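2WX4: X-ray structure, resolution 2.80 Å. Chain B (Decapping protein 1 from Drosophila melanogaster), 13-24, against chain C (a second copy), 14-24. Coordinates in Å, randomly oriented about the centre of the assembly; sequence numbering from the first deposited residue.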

# COMPACT_ATOMS: atom_id res chain seq x y z
N GLN B 13 -3.67 11.48 10.54
CA GLN B 13 -3.57 12.35 9.36
C GLN B 13 -3.12 11.59 8.11
O GLN B 13 -3.61 11.85 7.01
CB GLN B 13 -2.66 13.55 9.63
CG GLN B 13 -3.10 14.39 10.83
CD GLN B 13 -2.18 15.56 11.14
OE1 GLN B 13 -1.00 15.58 10.77
NE2 GLN B 13 -2.72 16.55 11.83
N PHE B 14 -2.19 10.65 8.31
CA PHE B 14 -1.62 9.82 7.25
C PHE B 14 -2.69 8.93 6.61
O PHE B 14 -2.74 8.85 5.38
CB PHE B 14 -0.44 8.99 7.82
CG PHE B 14 0.06 7.90 6.90
CD1 PHE B 14 1.00 8.19 5.90
CD2 PHE B 14 -0.37 6.58 7.06
CE1 PHE B 14 1.46 7.18 5.05
CE2 PHE B 14 0.08 5.58 6.23
CZ PHE B 14 1.00 5.87 5.22
N VAL B 15 -3.53 8.28 7.41
CA VAL B 15 -4.57 7.42 6.85
C VAL B 15 -5.46 8.21 5.92
O VAL B 15 -5.69 7.80 4.79
CB VAL B 15 -5.39 6.69 7.92
CG1 VAL B 15 -6.63 6.09 7.33
CG2 VAL B 15 -4.56 5.59 8.53
N GLN B 16 -5.91 9.38 6.38
CA GLN B 16 -6.75 10.27 5.59
C GLN B 16 -6.07 10.67 4.30
O GLN B 16 -6.67 10.62 3.24
CB GLN B 16 -7.06 11.54 6.37
CG GLN B 16 -8.09 11.40 7.48
CD GLN B 16 -8.20 12.70 8.29
OE1 GLN B 16 -7.73 13.78 7.86
NE2 GLN B 16 -8.79 12.61 9.49
N ALA B 17 -4.81 11.09 4.40
CA ALA B 17 -4.06 11.50 3.23
C ALA B 17 -3.86 10.33 2.27
O ALA B 17 -4.04 10.49 1.05
CB ALA B 17 -2.72 12.11 3.62
N PHE B 18 -3.51 9.16 2.81
CA PHE B 18 -3.20 8.00 1.98
C PHE B 18 -4.48 7.57 1.27
O PHE B 18 -4.47 7.40 0.04
CB PHE B 18 -2.61 6.85 2.81
CG PHE B 18 -1.80 5.88 2.01
CD1 PHE B 18 -2.41 4.82 1.35
CD2 PHE B 18 -0.42 6.03 1.88
CE1 PHE B 18 -1.64 3.93 0.58
CE2 PHE B 18 0.35 5.14 1.12
CZ PHE B 18 -0.26 4.10 0.47
N THR B 19 -5.56 7.42 2.04
CA THR B 19 -6.87 7.10 1.49
C THR B 19 -7.21 8.03 0.35
O THR B 19 -7.66 7.58 -0.71
CB THR B 19 -7.98 7.25 2.51
OG1 THR B 19 -7.85 6.24 3.52
CG2 THR B 19 -9.33 7.11 1.84
N TYR B 20 -6.99 9.32 0.56
CA TYR B 20 -7.29 10.28 -0.49
C TYR B 20 -6.38 10.05 -1.67
O TYR B 20 -6.86 9.90 -2.79
CB TYR B 20 -7.26 11.73 0.01
CG TYR B 20 -7.63 12.72 -1.08
CD1 TYR B 20 -8.97 13.03 -1.35
CD2 TYR B 20 -6.64 13.33 -1.85
CE1 TYR B 20 -9.31 13.94 -2.36
CE2 TYR B 20 -6.95 14.24 -2.86
CZ TYR B 20 -8.29 14.54 -3.11
OH TYR B 20 -8.58 15.45 -4.12
N LEU B 21 -5.07 9.97 -1.43
CA LEU B 21 -4.09 9.77 -2.51
C LEU B 21 -4.47 8.60 -3.44
O LEU B 21 -4.63 8.78 -4.65
CB LEU B 21 -2.69 9.55 -1.94
CG LEU B 21 -1.50 9.85 -2.87
CD1 LEU B 21 -1.51 11.33 -3.25
CD2 LEU B 21 -0.13 9.42 -2.26
N ILE B 22 -4.64 7.42 -2.85
CA ILE B 22 -4.82 6.19 -3.60
C ILE B 22 -6.11 6.22 -4.39
O ILE B 22 -6.27 5.51 -5.39
CB ILE B 22 -4.77 4.95 -2.66
CG1 ILE B 22 -4.37 3.70 -3.44
CG2 ILE B 22 -6.07 4.77 -1.85
CD1 ILE B 22 -4.21 2.46 -2.57
N GLN B 23 -7.04 7.08 -3.96
CA GLN B 23 -8.33 7.18 -4.63
C GLN B 23 -8.37 8.20 -5.75
O GLN B 23 -9.29 8.19 -6.55
CB GLN B 23 -9.42 7.47 -3.62
CG GLN B 23 -9.84 6.25 -2.84
CD GLN B 23 -10.79 6.58 -1.74
OE1 GLN B 23 -11.04 7.75 -1.43
NE2 GLN B 23 -11.35 5.54 -1.12
N ASN B 24 -7.36 9.06 -5.83
CA ASN B 24 -7.41 10.18 -6.74
C ASN B 24 -6.23 10.28 -7.68
O ASN B 24 -6.38 10.61 -8.85
CB ASN B 24 -7.55 11.47 -5.94
CG ASN B 24 -8.98 11.74 -5.52
OD1 ASN B 24 -9.70 12.46 -6.21
ND2 ASN B 24 -9.41 11.15 -4.40
N PHE C 14 -8.38 -3.48 -6.19
CA PHE C 14 -7.18 -3.25 -5.41
C PHE C 14 -7.35 -2.00 -4.55
O PHE C 14 -7.12 -2.05 -3.35
CB PHE C 14 -5.97 -3.13 -6.33
CG PHE C 14 -4.70 -2.84 -5.61
CD1 PHE C 14 -4.12 -3.80 -4.78
CD2 PHE C 14 -4.09 -1.59 -5.73
CE1 PHE C 14 -2.94 -3.53 -4.07
CE2 PHE C 14 -2.89 -1.31 -5.04
CZ PHE C 14 -2.31 -2.29 -4.21
N VAL C 15 -7.78 -0.89 -5.16
CA VAL C 15 -7.93 0.35 -4.42
C VAL C 15 -9.00 0.23 -3.34
O VAL C 15 -8.83 0.76 -2.25
CB VAL C 15 -8.17 1.55 -5.34
CG1 VAL C 15 -8.70 2.74 -4.55
CG2 VAL C 15 -6.88 1.91 -6.07
N GLN C 16 -10.08 -0.49 -3.64
CA GLN C 16 -11.14 -0.74 -2.64
C GLN C 16 -10.59 -1.49 -1.43
O GLN C 16 -10.79 -1.06 -0.31
CB GLN C 16 -12.32 -1.51 -3.24
CG GLN C 16 -13.41 -1.87 -2.23
CD GLN C 16 -14.61 -2.64 -2.81
OE1 GLN C 16 -14.47 -3.73 -3.41
NE2 GLN C 16 -15.80 -2.08 -2.60
N ALA C 17 -9.89 -2.59 -1.67
CA ALA C 17 -9.44 -3.47 -0.61
C ALA C 17 -8.42 -2.77 0.28
O ALA C 17 -8.44 -2.91 1.50
CB ALA C 17 -8.86 -4.72 -1.19
N PHE C 18 -7.53 -2.02 -0.36
CA PHE C 18 -6.47 -1.29 0.32
C PHE C 18 -7.06 -0.28 1.30
O PHE C 18 -6.75 -0.28 2.49
CB PHE C 18 -5.62 -0.57 -0.73
CG PHE C 18 -4.19 -0.41 -0.35
CD1 PHE C 18 -3.81 0.46 0.67
CD2 PHE C 18 -3.21 -1.10 -1.03
CE1 PHE C 18 -2.48 0.60 1.02
CE2 PHE C 18 -1.88 -0.95 -0.69
CZ PHE C 18 -1.52 -0.11 0.34
N THR C 19 -7.93 0.59 0.76
CA THR C 19 -8.66 1.57 1.53
C THR C 19 -9.32 0.92 2.73
O THR C 19 -9.19 1.40 3.84
CB THR C 19 -9.71 2.29 0.66
OG1 THR C 19 -9.05 2.94 -0.42
CG2 THR C 19 -10.43 3.36 1.46
N TYR C 20 -10.03 -0.18 2.51
CA TYR C 20 -10.66 -0.85 3.62
C TYR C 20 -9.63 -1.24 4.67
O TYR C 20 -9.77 -0.92 5.85
CB TYR C 20 -11.44 -2.07 3.16
CG TYR C 20 -12.13 -2.74 4.32
CD1 TYR C 20 -13.32 -2.21 4.83
CD2 TYR C 20 -11.58 -3.86 4.94
CE1 TYR C 20 -13.96 -2.78 5.91
CE2 TYR C 20 -12.22 -4.45 6.03
CZ TYR C 20 -13.41 -3.90 6.51
OH TYR C 20 -14.06 -4.47 7.59
N LEU C 21 -8.57 -1.90 4.22
CA LEU C 21 -7.53 -2.41 5.13
C LEU C 21 -6.79 -1.32 5.89
O LEU C 21 -6.49 -1.49 7.08
CB LEU C 21 -6.55 -3.32 4.39
CG LEU C 21 -7.18 -4.67 4.06
CD1 LEU C 21 -6.20 -5.53 3.31
CD2 LEU C 21 -7.66 -5.38 5.31
N ILE C 22 -6.50 -0.21 5.23
CA ILE C 22 -5.77 0.86 5.89
C ILE C 22 -6.67 1.59 6.89
O ILE C 22 -6.19 2.30 7.78
CB ILE C 22 -5.09 1.81 4.88
CG1 ILE C 22 -4.18 2.80 5.61
CG2 ILE C 22 -6.12 2.53 4.02
CD1 ILE C 22 -3.19 3.47 4.74
N GLN C 23 -7.98 1.38 6.77
CA GLN C 23 -8.94 2.10 7.58
C GLN C 23 -9.43 1.29 8.76
O GLN C 23 -9.99 1.84 9.68
CB GLN C 23 -10.11 2.58 6.74
CG GLN C 23 -9.99 4.02 6.33
CD GLN C 23 -10.82 4.38 5.11
OE1 GLN C 23 -10.52 5.35 4.41
NE2 GLN C 23 -11.86 3.60 4.84
N ASN C 24 -9.21 -0.02 8.73
CA ASN C 24 -9.75 -0.88 9.76
C ASN C 24 -8.72 -1.84 10.33
O ASN C 24 -9.03 -2.66 11.18
CB ASN C 24 -10.93 -1.69 9.21
CG ASN C 24 -12.00 -0.81 8.62
OD1 ASN C 24 -12.77 -0.18 9.33
ND2 ASN C 24 -12.06 -0.76 7.30

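The two helices pack antiparallel, their axes approaching to 10.1 Å, about a centre where Thr19(B) and Thr19(C) lie nearest, their CA atoms 5.8 Å apart. Of the 527 Å² buried between them, Ile22(B) and Ile22(C) contribute the largest shares, 88 and 86 Å². Ile22(C) is a knob in a hole formed by Phe14(B), Val15(B), Phe18(B) and Thr19(B). Its extended t,t side chain carries CD1 to 3.7 Å from CD1 of Phe18(B) and 4.2 Å from CE2 of Phe14(B), while its CG1 lies 4.1 Å from CG2 of Val15(B). Ile22(B), also t,t, lays CD1 over one face of the Phe18(C) ring, 4.0 Å from the centroid, a CH-pi contact, and its CG1 is 4.1 Å from CG2 of Val15(C). The extended CG1-CD1 arm of isoleucine is long enough to lie against valine with CG1 and phenylalanine with CD1. Between these clusters the Phe18 rings run nearly parallel but slid apart, with CE1 of Phe18(B) 3.5 Å from CE1 of Phe18(C).

Threonine, a small residue, suits the position where the CA atoms come closest: CG2 of Thr19(B) meets CG2 of Thr19(C) at 3.9 Å, and OG1 of Thr19(C) hydrogen-bonds to O of Val15(C) at 2.9 Å. From the exposed edge, the side chain of Gln23(C) brings OE1 to 3.0 Å from OG1 of Thr19(B), within hydrogen-bonding reach.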